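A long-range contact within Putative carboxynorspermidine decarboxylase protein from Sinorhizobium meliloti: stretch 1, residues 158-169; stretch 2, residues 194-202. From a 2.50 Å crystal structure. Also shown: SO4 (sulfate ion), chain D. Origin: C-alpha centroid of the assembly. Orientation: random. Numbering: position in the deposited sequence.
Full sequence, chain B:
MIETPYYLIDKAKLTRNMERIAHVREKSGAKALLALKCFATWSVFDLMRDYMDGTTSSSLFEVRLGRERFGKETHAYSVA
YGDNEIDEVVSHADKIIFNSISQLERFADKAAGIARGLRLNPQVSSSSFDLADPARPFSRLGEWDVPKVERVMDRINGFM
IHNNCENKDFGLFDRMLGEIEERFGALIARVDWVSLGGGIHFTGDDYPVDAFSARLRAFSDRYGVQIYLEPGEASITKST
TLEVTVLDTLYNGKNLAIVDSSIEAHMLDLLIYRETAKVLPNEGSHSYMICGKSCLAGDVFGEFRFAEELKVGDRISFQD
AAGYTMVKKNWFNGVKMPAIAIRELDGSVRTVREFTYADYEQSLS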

# COMPACT_ATOMS: atom_id res chain seq x y z
N GLY B 158 14.41 -3.52 31.46
CA GLY B 158 13.14 -2.93 31.10
C GLY B 158 12.19 -3.88 30.40
O GLY B 158 12.60 -4.90 29.85
N PHE B 159 10.91 -3.53 30.44
CA PHE B 159 9.91 -4.30 29.71
C PHE B 159 9.12 -3.40 28.80
O PHE B 159 8.94 -2.21 29.08
CB PHE B 159 8.94 -4.99 30.66
CG PHE B 159 9.56 -6.01 31.55
CD1 PHE B 159 10.34 -7.03 31.03
CD2 PHE B 159 9.35 -5.96 32.91
CE1 PHE B 159 10.91 -7.98 31.86
CE2 PHE B 159 9.91 -6.92 33.75
CZ PHE B 159 10.69 -7.92 33.23
N MSE B 160 8.66 -3.99 27.71
CA MSE B 160 7.69 -3.35 26.84
C MSE B 160 6.40 -4.16 26.92
O MSE B 160 6.46 -5.39 26.94
CB MSE B 160 8.21 -3.29 25.41
CG MSE B 160 7.27 -2.53 24.51
SE MSE B 160 7.11 -3.33 22.75
CE MSE B 160 8.45 -2.26 21.88
N ILE B 161 5.27 -3.46 27.00
CA ILE B 161 3.94 -4.08 27.00
C ILE B 161 3.03 -3.19 26.18
O ILE B 161 2.86 -2.02 26.49
CB ILE B 161 3.33 -4.19 28.43
CG1 ILE B 161 3.95 -5.35 29.21
CG2 ILE B 161 1.84 -4.40 28.39
CD1 ILE B 161 5.15 -4.93 30.04
N HIS B 162 2.45 -3.73 25.12
CA HIS B 162 1.59 -2.94 24.26
C HIS B 162 0.36 -3.78 23.95
O HIS B 162 0.34 -4.60 23.02
CB HIS B 162 2.37 -2.49 23.01
CG HIS B 162 1.53 -1.77 21.99
ND1 HIS B 162 1.38 -0.41 21.97
CD2 HIS B 162 0.83 -2.24 20.93
CE1 HIS B 162 0.61 -0.06 20.96
NE2 HIS B 162 0.26 -1.15 20.31
N ASN B 163 -0.66 -3.59 24.79
CA ASN B 163 -1.95 -4.27 24.63
C ASN B 163 -3.04 -3.37 24.05
O ASN B 163 -3.82 -3.82 23.18
CB ASN B 163 -2.41 -4.88 25.95
CG ASN B 163 -2.20 -3.95 27.12
OD1 ASN B 163 -1.37 -3.05 27.06
ND2 ASN B 163 -2.95 -4.17 28.20
N ASN B 164 -3.13 -2.13 24.50
CA ASN B 164 -4.23 -1.25 24.09
C ASN B 164 -4.26 -1.00 22.60
O ASN B 164 -3.24 -1.10 21.92
CB ASN B 164 -4.18 0.06 24.86
CG ASN B 164 -4.14 -0.17 26.34
OD1 ASN B 164 -5.17 -0.18 27.01
ND2 ASN B 164 -2.94 -0.41 26.86
N CYS B 165 -5.44 -0.67 22.08
CA CYS B 165 -5.55 -0.51 20.66
C CYS B 165 -6.23 0.77 20.20
O CYS B 165 -5.58 1.66 19.69
CB CYS B 165 -6.19 -1.74 20.04
SG CYS B 165 -5.89 -1.75 18.26
N GLU B 166 -7.53 0.89 20.34
CA GLU B 166 -8.16 2.14 19.96
C GLU B 166 -8.66 2.75 21.25
O GLU B 166 -9.62 3.51 21.23
CB GLU B 166 -9.32 1.90 18.99
CG GLU B 166 -10.58 1.17 19.60
CD GLU B 166 -11.25 0.16 18.64
OE1 GLU B 166 -12.42 -0.25 18.89
OE2 GLU B 166 -10.61 -0.22 17.64
N ASN B 167 -8.00 2.41 22.35
CA ASN B 167 -8.54 2.60 23.68
C ASN B 167 -8.82 4.03 24.07
O ASN B 167 -7.93 4.79 24.45
CB ASN B 167 -7.66 1.91 24.71
CG ASN B 167 -8.37 1.68 26.01
OD1 ASN B 167 -9.46 2.21 26.25
ND2 ASN B 167 -7.77 0.87 26.86
N LYS B 168 -10.11 4.36 23.99
CA LYS B 168 -10.62 5.71 24.07
C LYS B 168 -11.27 5.93 25.43
O LYS B 168 -11.80 7.01 25.72
CB LYS B 168 -11.65 5.86 22.93
CG LYS B 168 -12.12 7.28 22.56
CD LYS B 168 -12.82 7.29 21.19
CE LYS B 168 -11.78 7.29 20.06
NZ LYS B 168 -12.40 7.49 18.71
N ASP B 169 -11.21 4.90 26.29
CA ASP B 169 -11.87 4.94 27.60
C ASP B 169 -10.89 4.70 28.74
O ASP B 169 -10.16 3.69 28.76
CB ASP B 169 -12.98 3.90 27.65
CG ASP B 169 -13.85 4.04 28.86
OD1 ASP B 169 -14.81 4.83 28.80
OD2 ASP B 169 -13.58 3.33 29.85
N VAL B 194 9.65 0.82 32.03
CA VAL B 194 8.54 0.11 31.37
C VAL B 194 7.93 0.99 30.30
O VAL B 194 7.73 2.19 30.51
CB VAL B 194 7.40 -0.21 32.36
CG1 VAL B 194 6.24 -0.86 31.62
CG2 VAL B 194 7.89 -1.16 33.43
N SER B 195 7.65 0.40 29.15
CA SER B 195 6.94 1.11 28.12
C SER B 195 5.56 0.52 28.01
O SER B 195 5.39 -0.70 27.78
CB SER B 195 7.64 0.96 26.78
OG SER B 195 6.65 0.91 25.75
N LEU B 196 4.57 1.38 28.17
CA LEU B 196 3.21 0.91 28.11
C LEU B 196 2.61 0.94 26.71
O LEU B 196 1.43 0.67 26.57
CB LEU B 196 2.33 1.69 29.09
CG LEU B 196 2.69 1.42 30.54
CD1 LEU B 196 1.92 2.39 31.47
CD2 LEU B 196 2.44 -0.06 30.88
N GLY B 197 3.42 1.23 25.69
CA GLY B 197 2.95 1.26 24.31
C GLY B 197 1.99 2.38 23.93
O GLY B 197 1.95 3.43 24.57
N GLY B 198 1.21 2.14 22.88
CA GLY B 198 0.31 3.12 22.34
C GLY B 198 -1.11 2.62 22.38
O GLY B 198 -1.49 1.84 23.27
N GLY B 199 -1.91 3.05 21.43
CA GLY B 199 -3.29 2.64 21.36
C GLY B 199 -4.15 3.29 22.41
O GLY B 199 -5.33 2.95 22.53
N ILE B 200 -3.58 4.23 23.18
CA ILE B 200 -4.33 4.90 24.27
C ILE B 200 -4.67 6.33 23.87
O ILE B 200 -3.77 7.16 23.74
CB ILE B 200 -3.53 4.97 25.66
CG1 ILE B 200 -2.78 3.66 25.97
CG2 ILE B 200 -4.47 5.36 26.84
CD1 ILE B 200 -1.60 3.86 26.96
N HIS B 201 -5.96 6.62 23.72
CA HIS B 201 -6.40 7.90 23.13
C HIS B 201 -6.58 9.00 24.16
O HIS B 201 -7.70 9.54 24.32
CB HIS B 201 -7.67 7.69 22.29
CG HIS B 201 -7.71 8.52 21.04
ND1 HIS B 201 -8.43 9.70 20.95
CD2 HIS B 201 -7.09 8.36 19.85
CE1 HIS B 201 -8.28 10.21 19.74
NE2 HIS B 201 -7.46 9.42 19.05
N PHE B 202 -5.49 9.34 24.86
CA PHE B 202 -5.54 10.34 25.93
C PHE B 202 -5.54 11.80 25.48
O PHE B 202 -5.76 12.69 26.29
CB PHE B 202 -4.48 10.10 27.00
CG PHE B 202 -3.09 10.15 26.49
CD1 PHE B 202 -2.37 11.35 26.50
CD2 PHE B 202 -2.47 9.00 26.01
CE1 PHE B 202 -1.07 11.40 26.04
CE2 PHE B 202 -1.17 9.04 25.53
CZ PHE B 202 -0.46 10.26 25.55
S SO4 D . -1.06 3.70 18.00
O1 SO4 D . -2.23 2.85 18.17
O2 SO4 D . -1.16 4.48 16.79
O3 SO4 D . -1.07 4.58 19.17
O4 SO4 D . 0.18 2.91 18.01

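Three consecutive glycines, Gly 197 to Gly 199, let one backbone run close against His 162 and Asn 164, and two of their main-chain nitrogens bond outward, one to a histidine ring and one to a sulfate ion. Gly 198 N donates to His 162 ND1 (2.7 Å, nearly linear), so ND1 must be unprotonated here; the nitrogen lies at the ring edge, near its plane, where the lone pair points. A CB on Gly 197 would fall 2.2 Å from His 162 ND1, and one on Gly 199 would fall 2.3 Å from Asn 164 O; both residues also have positive phi, which by itself favours glycine. Gly 199 N donates to O3 of the sulfate (2.9 Å), and a CB on Gly 198 would clash with that same oxygen.

Before the glycines the stretches pair as parallel strands, Phe 159 beside Val 194 and Met 160 (selenomethionine) beside Ser 195. Ser 195 gives its N to Phe 159 O (2.9 Å) and receives Ile 161 N at its O (2.9 Å), the alternation expected of a parallel ladder. Met 160 and Ser 195 point to one face of the sheet, Met 160 CG 3.7 Å from Ser 195 OG. Ser 195 OG also accepts Gly 197 N (3.2 Å), tying down the turn out of the strand.

Beyond the loops the register has shifted by two, and a single bridge joins Asn 167 to Ile 200. Asn 167 O accepts His 201 N (2.8 Å, almost straight), whereas the bond from Asn 167 N to Gly 199 O is short (2.7 Å) but bent and weak. Asn 167 ND2 donates to Asn 164 OD1 (2.8 Å), bracing the loop. The aliphatic Lys 168 CE lies over one face of the His 201 ring, 4.2 Å from His 201 ND1.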